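Local structure of NADP-dependent glyceraldehyde-3-phosphate dehydrogenase (3PRL) at residues D[72-77]-D[176-181]; D[146-151]-D[474-479]. The protein probably catalyses the NADP-dependent, non-phosphorylating oxidation of glyceraldehyde 3-phosphate, as a tetrameric member of the aldehyde dehydrogenase family. All coordinates share one frame; numbering follows the deposited sequence.

In the fold
From the N terminus the chain first reaches helix 70-86, whose first turns meet the end of helix 167-178 in contact 1; that closes a loop about a hundred residues long holding helices 88-98 and 103-124 and strands 129-133 and 144-159. Contact 2 starts inside this loop, on strand 144-159, and closes only near the C terminus with strand 474-482, after more than 320 residues. The two closures therefore cross and do not nest. Contact 1 ties two helices of the body together, contact 2 two strands of the projecting oligomerisation arm. Their centres lie about 18 Å apart, yet they touch where Thr179 CB packs 3.7 Å from Thr474 CG2.

Contact 1: residues D[72-77]-D[176-181]; sequences ERVDLL and ALVTGN
Val178 lies with its branched side chain against Leu77, Val178 CB 3.6 Å from Leu77 CD2, the two side chains crossing at about a right angle. Val178 CG2, turned opposite the backbone N, meets the CG1 methyl of Val74 at 3.7 Å. One valine thus packs against two residues a turn apart, Val74 and Leu77, on helix 70-86. Ala121 of helix 103-124 backs Val74 and Leu77, and Leu470 of helix 466-472 lies against Val178; the contact belongs to the helices packed around the coenzyme-binding domain of the aldehyde dehydrogenase fold, away from the known NADP-binding residues.

The polar half belongs to Arg73. Its chain bends at chi3 (-67°), bringing Arg73 NE to 3.1 Å from Val178 O in a hydrogen bond with an N-H...O angle of 146°; NE comes from above the carbonyl plane, well off a lone pair. Gly180 CA lies over one face of the Arg73 guanidinium, offset toward its rim, and NH1 is held by Lys66 O. Helix 167-178 ends here in a Schellman motif: Gly180 N bonds Leu177 O, and Asn181 N reaches back to Ala176 O at 2.9 Å. Gly180 has the positive phi (98°) this ending needs. Asn181 ND2 adds a second, in-plane bond to Ala176 O at 3.2 Å, so two donors grip that carbonyl, while Leu177 O also receives Trp65 NE1 from helix 48-65.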
loop_
_atom_site.group_PDB
_atom_site.type_symbol
_atom_site.label_atom_id
_atom_site.label_comp_id
_atom_site.label_asym_id
_atom_site.label_seq_id
_atom_site.Cartn_x
_atom_site.Cartn_y
_atom_site.Cartn_z
ATOM N N GLU D 72 16.556 3.872 -16.395
ATOM C CA GLU D 72 17.913 3.560 -16.861
ATOM C C GLU D 72 18.601 2.541 -15.951
ATOM O O GLU D 72 19.426 1.743 -16.415
ATOM C CB GLU D 72 18.777 4.824 -16.985
ATOM C CG GLU D 72 18.381 5.771 -18.142
ATOM C CD GLU D 72 19.316 6.978 -18.281
ATOM O OE1 GLU D 72 20.514 6.866 -17.927
ATOM O OE2 GLU D 72 18.850 8.041 -18.760
ATOM N N ARG D 73 18.269 2.567 -14.662
ATOM C CA ARG D 73 18.805 1.559 -13.753
ATOM C C ARG D 73 18.184 0.182 -14.015
ATOM O O ARG D 73 18.891 -0.828 -13.949
ATOM C CB ARG D 73 18.676 2.000 -12.301
ATOM C CG ARG D 73 19.524 3.238 -11.977
ATOM C CD ARG D 73 19.716 3.442 -10.476
ATOM N NE ARG D 73 18.462 3.776 -9.803
ATOM C CZ ARG D 73 18.177 4.948 -9.245
ATOM N NH1 ARG D 73 19.063 5.935 -9.239
ATOM N NH2 ARG D 73 16.995 5.125 -8.678
ATOM N N VAL D 74 16.889 0.135 -14.357
ATOM C CA VAL D 74 16.241 -1.159 -14.669
ATOM C C VAL D 74 16.644 -1.767 -16.023
ATOM O O VAL D 74 16.649 -2.993 -16.166
ATOM C CB VAL D 74 14.679 -1.130 -14.574
ATOM C CG1 VAL D 74 14.225 -0.307 -13.388
ATOM C CG2 VAL D 74 14.064 -0.626 -15.864
ATOM N N ASP D 75 16.954 -0.923 -17.009
ATOM C CA ASP D 75 17.323 -1.411 -18.334
ATOM C C ASP D 75 18.629 -2.202 -18.247
ATOM O O ASP D 75 18.800 -3.186 -18.954
ATOM C CB ASP D 75 17.466 -0.273 -19.347
ATOM C CG ASP D 75 16.147 0.462 -19.620
ATOM O OD1 ASP D 75 15.097 -0.200 -19.831
ATOM O OD2 ASP D 75 16.177 1.717 -19.639
ATOM N N LEU D 76 19.541 -1.753 -17.378
ATOM C CA LEU D 76 20.801 -2.465 -17.122
ATOM C C LEU D 76 20.544 -3.848 -16.535
ATOM O O LEU D 76 21.243 -4.809 -16.860
ATOM C CB LEU D 76 21.740 -1.658 -16.211
ATOM C CG LEU D 76 23.087 -2.319 -15.817
ATOM C CD1 LEU D 76 23.958 -2.667 -17.043
ATOM C CD2 LEU D 76 23.881 -1.487 -14.800
ATOM N N LEU D 77 19.542 -3.945 -15.677
ATOM C CA LEU D 77 19.199 -5.218 -15.067
ATOM C C LEU D 77 18.654 -6.173 -16.115
ATOM O O LEU D 77 19.152 -7.279 -16.225
ATOM C CB LEU D 77 18.235 -5.043 -13.881
ATOM C CG LEU D 77 18.879 -4.911 -12.496
ATOM C CD1 LEU D 77 19.814 -3.707 -12.378
ATOM C CD2 LEU D 77 17.806 -4.873 -11.388
ATOM N N ALA D 176 20.212 -3.893 -4.947
ATOM C CA ALA D 176 21.139 -2.827 -4.566
ATOM C C ALA D 176 21.367 -1.787 -5.663
ATOM O O ALA D 176 21.243 -0.578 -5.417
ATOM C CB ALA D 176 22.476 -3.421 -4.069
ATOM N N LEU D 177 21.671 -2.241 -6.876
ATOM C CA LEU D 177 21.998 -1.309 -7.961
ATOM C C LEU D 177 20.765 -0.607 -8.486
ATOM O O LEU D 177 20.815 0.586 -8.817
ATOM C CB LEU D 177 22.660 -2.027 -9.132
ATOM C CG LEU D 177 23.871 -2.949 -8.911
ATOM C CD1 LEU D 177 24.209 -3.604 -10.236
ATOM C CD2 LEU D 177 25.072 -2.223 -8.346
ATOM N N VAL D 178 19.662 -1.343 -8.589
ATOM C CA VAL D 178 18.459 -0.752 -9.172
ATOM C C VAL D 178 17.844 0.326 -8.282
ATOM O O VAL D 178 17.116 1.202 -8.775
ATOM C CB VAL D 178 17.408 -1.797 -9.583
ATOM C CG1 VAL D 178 16.649 -2.313 -8.369
ATOM C CG2 VAL D 178 16.466 -1.181 -10.592
ATOM N N THR D 179 18.145 0.285 -6.984
ATOM C CA THR D 179 17.628 1.323 -6.070
ATOM C C THR D 179 18.654 2.424 -5.894
ATOM O O THR D 179 18.447 3.361 -5.111
ATOM C CB THR D 179 17.227 0.780 -4.687
ATOM O OG1 THR D 179 18.382 0.295 -3.997
ATOM C CG2 THR D 179 16.175 -0.328 -4.806
ATOM N N GLY D 180 19.767 2.306 -6.611
ATOM C CA GLY D 180 20.699 3.413 -6.723
ATOM C C GLY D 180 21.894 3.368 -5.804
ATOM O O GLY D 180 22.600 4.367 -5.656
ATOM N N ASN D 181 22.122 2.208 -5.187
ATOM C CA ASN D 181 23.341 1.937 -4.405
ATOM C C ASN D 181 24.427 1.466 -5.364
ATOM O O ASN D 181 24.145 1.186 -6.512
ATOM C CB ASN D 181 23.072 0.840 -3.365
ATOM C CG ASN D 181 21.991 1.234 -2.359
ATOM O OD1 ASN D 181 22.285 1.897 -1.367
ATOM N ND2 ASN D 181 20.736 0.813 -2.611
#

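Contact 2: residues D[146-151]-D[474-479]; sequences ALVERE and TRERVT
Strands 146-151 and 474-479 run antiparallel, their axes 4.3 Å apart at closest and their directions 144° apart, with hydrogen-bonded pairs Leu147-Thr479, Glu149-Arg477 and Glu151-Arg475 alternating with the non-hydrogen-bonded pairs Val148-Val478 and Arg150-Glu476. On the face of Val148 and Arg150, Arg150 lies alongside Glu476; Arg150 NH2 forms a salt bridge to Glu476 OE2 at 3.2 Å, with the two flat groups 52° apart. Arg150 NH1 donates to Thr474 OG1 at 2.9 Å, a hydroxyl also bonded to Leu470 O. A leucine in place of Arg150 would probably leave the Glu476 carboxylate without its charged mate in this pair and Thr474 OG1 without this donor. Val148 CG1 packs on Glu476 CG at 3.8 Å.

On the other face Glu151 lies side by side with Arg475 and Arg477. Glu151 CG rests over the Arg475 guanidinium, 3.7 Å from Arg475 NE, while Glu151 OE2 makes a long salt bridge of 3.5 Å to Arg477 NH1. A second subunit completes this group: its Lys431 pairs with Glu151 OE1, and its Val435 O and Leu433 O accept from Arg475 and Arg477. Beside the Leu147-Thr479 pair, a water donates to Leu147 O and bonds Thr479 OG1.

With strand 129-133, hydrogen-bonded to Ala146 and Val148, these strands form the projecting oligomerisation arm of the aldehyde dehydrogenase family; Val478 and Thr479 pair in parallel with a strand of the second subunit, carrying the sheet across the interface.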
loop_
_atom_site.group_PDB
_atom_site.type_symbol
_atom_site.label_atom_id
_atom_site.label_comp_id
_atom_site.label_asym_id
_atom_site.label_seq_id
_atom_site.Cartn_x
_atom_site.Cartn_y
_atom_site.Cartn_z
ATOM N N ALA D 146 4.271 16.362 3.876
ATOM C CA ALA D 146 5.515 15.616 3.794
ATOM C C ALA D 146 5.473 14.705 2.564
ATOM O O ALA D 146 4.503 13.945 2.389
ATOM C CB ALA D 146 5.761 14.830 5.070
ATOM N N LEU D 147 6.469 14.867 1.686
ATOM C CA LEU D 147 6.709 13.970 0.547
ATOM C C LEU D 147 7.750 12.952 0.974
ATOM O O LEU D 147 8.910 13.313 1.246
ATOM C CB LEU D 147 7.234 14.744 -0.674
ATOM C CG LEU D 147 6.297 15.417 -1.688
ATOM C CD1 LEU D 147 4.982 15.830 -1.073
ATOM C CD2 LEU D 147 6.979 16.626 -2.343
ATOM N N VAL D 148 7.328 11.693 1.074
ATOM C CA VAL D 148 8.204 10.627 1.547
ATOM C C VAL D 148 8.614 9.794 0.335
ATOM O O VAL D 148 7.774 9.345 -0.445
ATOM C CB VAL D 148 7.551 9.771 2.698
ATOM C CG1 VAL D 148 8.564 8.803 3.347
ATOM C CG2 VAL D 148 6.954 10.681 3.801
ATOM N N GLU D 149 9.916 9.632 0.150
ATOM C CA GLU D 149 10.422 8.760 -0.894
ATOM C C GLU D 149 11.470 7.825 -0.302
ATOM O O GLU D 149 11.749 7.912 0.907
ATOM C CB GLU D 149 10.984 9.586 -2.054
ATOM C CG GLU D 149 9.902 10.120 -2.998
ATOM C CD GLU D 149 10.419 11.170 -3.990
ATOM O OE1 GLU D 149 11.100 12.139 -3.554
ATOM O OE2 GLU D 149 10.138 11.025 -5.214
ATOM N N ARG D 150 12.020 6.931 -1.135
ATOM C CA ARG D 150 13.144 6.072 -0.766
ATOM C C ARG D 150 14.459 6.458 -1.446
ATOM O O ARG D 150 14.502 6.707 -2.651
ATOM C CB ARG D 150 12.842 4.605 -1.081
ATOM C CG ARG D 150 11.713 4.065 -0.257
ATOM C CD ARG D 150 12.047 2.725 0.293
ATOM N NE ARG D 150 11.500 2.641 1.627
ATOM C CZ ARG D 150 12.190 2.398 2.730
ATOM N NH1 ARG D 150 13.494 2.132 2.687
ATOM N NH2 ARG D 150 11.546 2.399 3.887
ATOM N N GLU D 151 15.532 6.454 -0.663
ATOM C CA GLU D 151 16.860 6.880 -1.104
ATOM C C GLU D 151 17.838 5.722 -0.894
ATOM O O GLU D 151 17.788 5.076 0.148
ATOM C CB GLU D 151 17.283 8.100 -0.268
ATOM C CG GLU D 151 18.761 8.540 -0.342
ATOM C CD GLU D 151 19.105 9.415 -1.545
ATOM O OE1 GLU D 151 18.541 9.221 -2.635
ATOM O OE2 GLU D 151 19.986 10.285 -1.408
ATOM N N THR D 474 17.440 0.714 1.034
ATOM C CA THR D 474 17.065 2.112 0.955
ATOM C C THR D 474 16.730 2.621 2.352
ATOM O O THR D 474 16.836 1.892 3.325
ATOM C CB THR D 474 15.817 2.303 0.048
ATOM O OG1 THR D 474 14.899 1.229 0.281
ATOM C CG2 THR D 474 16.195 2.330 -1.436
ATOM N N ARG D 475 16.305 3.879 2.404
ATOM C CA ARG D 475 15.843 4.554 3.621
ATOM C C ARG D 475 14.887 5.673 3.184
ATOM O O ARG D 475 14.874 6.075 1.998
ATOM C CB ARG D 475 17.035 5.087 4.476
ATOM C CG ARG D 475 18.060 6.074 3.762
ATOM C CD ARG D 475 17.585 7.547 3.750
ATOM N NE ARG D 475 18.609 8.536 3.386
ATOM C CZ ARG D 475 18.445 9.860 3.504
ATOM N NH1 ARG D 475 17.291 10.360 3.967
ATOM N NH2 ARG D 475 19.419 10.694 3.163
ATOM N N GLU D 476 14.091 6.168 4.134
ATOM C CA GLU D 476 13.147 7.218 3.853
ATOM C C GLU D 476 13.864 8.547 3.671
ATOM O O GLU D 476 14.840 8.864 4.367
ATOM C CB GLU D 476 12.066 7.323 4.935
ATOM C CG GLU D 476 10.992 6.230 4.854
ATOM C CD GLU D 476 11.280 5.042 5.752
ATOM O OE1 GLU D 476 12.453 4.819 6.119
ATOM O OE2 GLU D 476 10.323 4.324 6.105
ATOM N N ARG D 477 13.363 9.286 2.697
ATOM C CA ARG D 477 13.814 10.612 2.357
ATOM C C ARG D 477 12.592 11.517 2.423
ATOM O O ARG D 477 11.675 11.384 1.611
ATOM C CB ARG D 477 14.418 10.587 0.950
ATOM C CG ARG D 477 14.754 11.971 0.413
ATOM C CD ARG D 477 16.004 12.040 -0.475
ATOM N NE ARG D 477 16.527 13.366 -0.217
ATOM C CZ ARG D 477 17.677 13.653 0.382
ATOM N NH1 ARG D 477 18.551 12.711 0.709
ATOM N NH2 ARG D 477 17.965 14.922 0.609
ATOM N N VAL D 478 12.557 12.416 3.400
ATOM C CA VAL D 478 11.362 13.248 3.628
ATOM C C VAL D 478 11.639 14.720 3.266
ATOM O O VAL D 478 12.651 15.278 3.690
ATOM C CB VAL D 478 10.872 13.156 5.114
ATOM C CG1 VAL D 478 9.572 13.953 5.334
ATOM C CG2 VAL D 478 10.698 11.695 5.555
ATOM N N THR D 479 10.746 15.310 2.470
ATOM C CA THR D 479 10.763 16.728 2.168
ATOM C C THR D 479 9.435 17.289 2.635
ATOM O O THR D 479 8.362 16.802 2.234
ATOM C CB THR D 479 10.897 17.007 0.661
ATOM O OG1 THR D 479 11.975 16.245 0.126
ATOM C CG2 THR D 479 11.166 18.476 0.414
HETATM O O HOH W 1 11.063 13.416 -0.358
#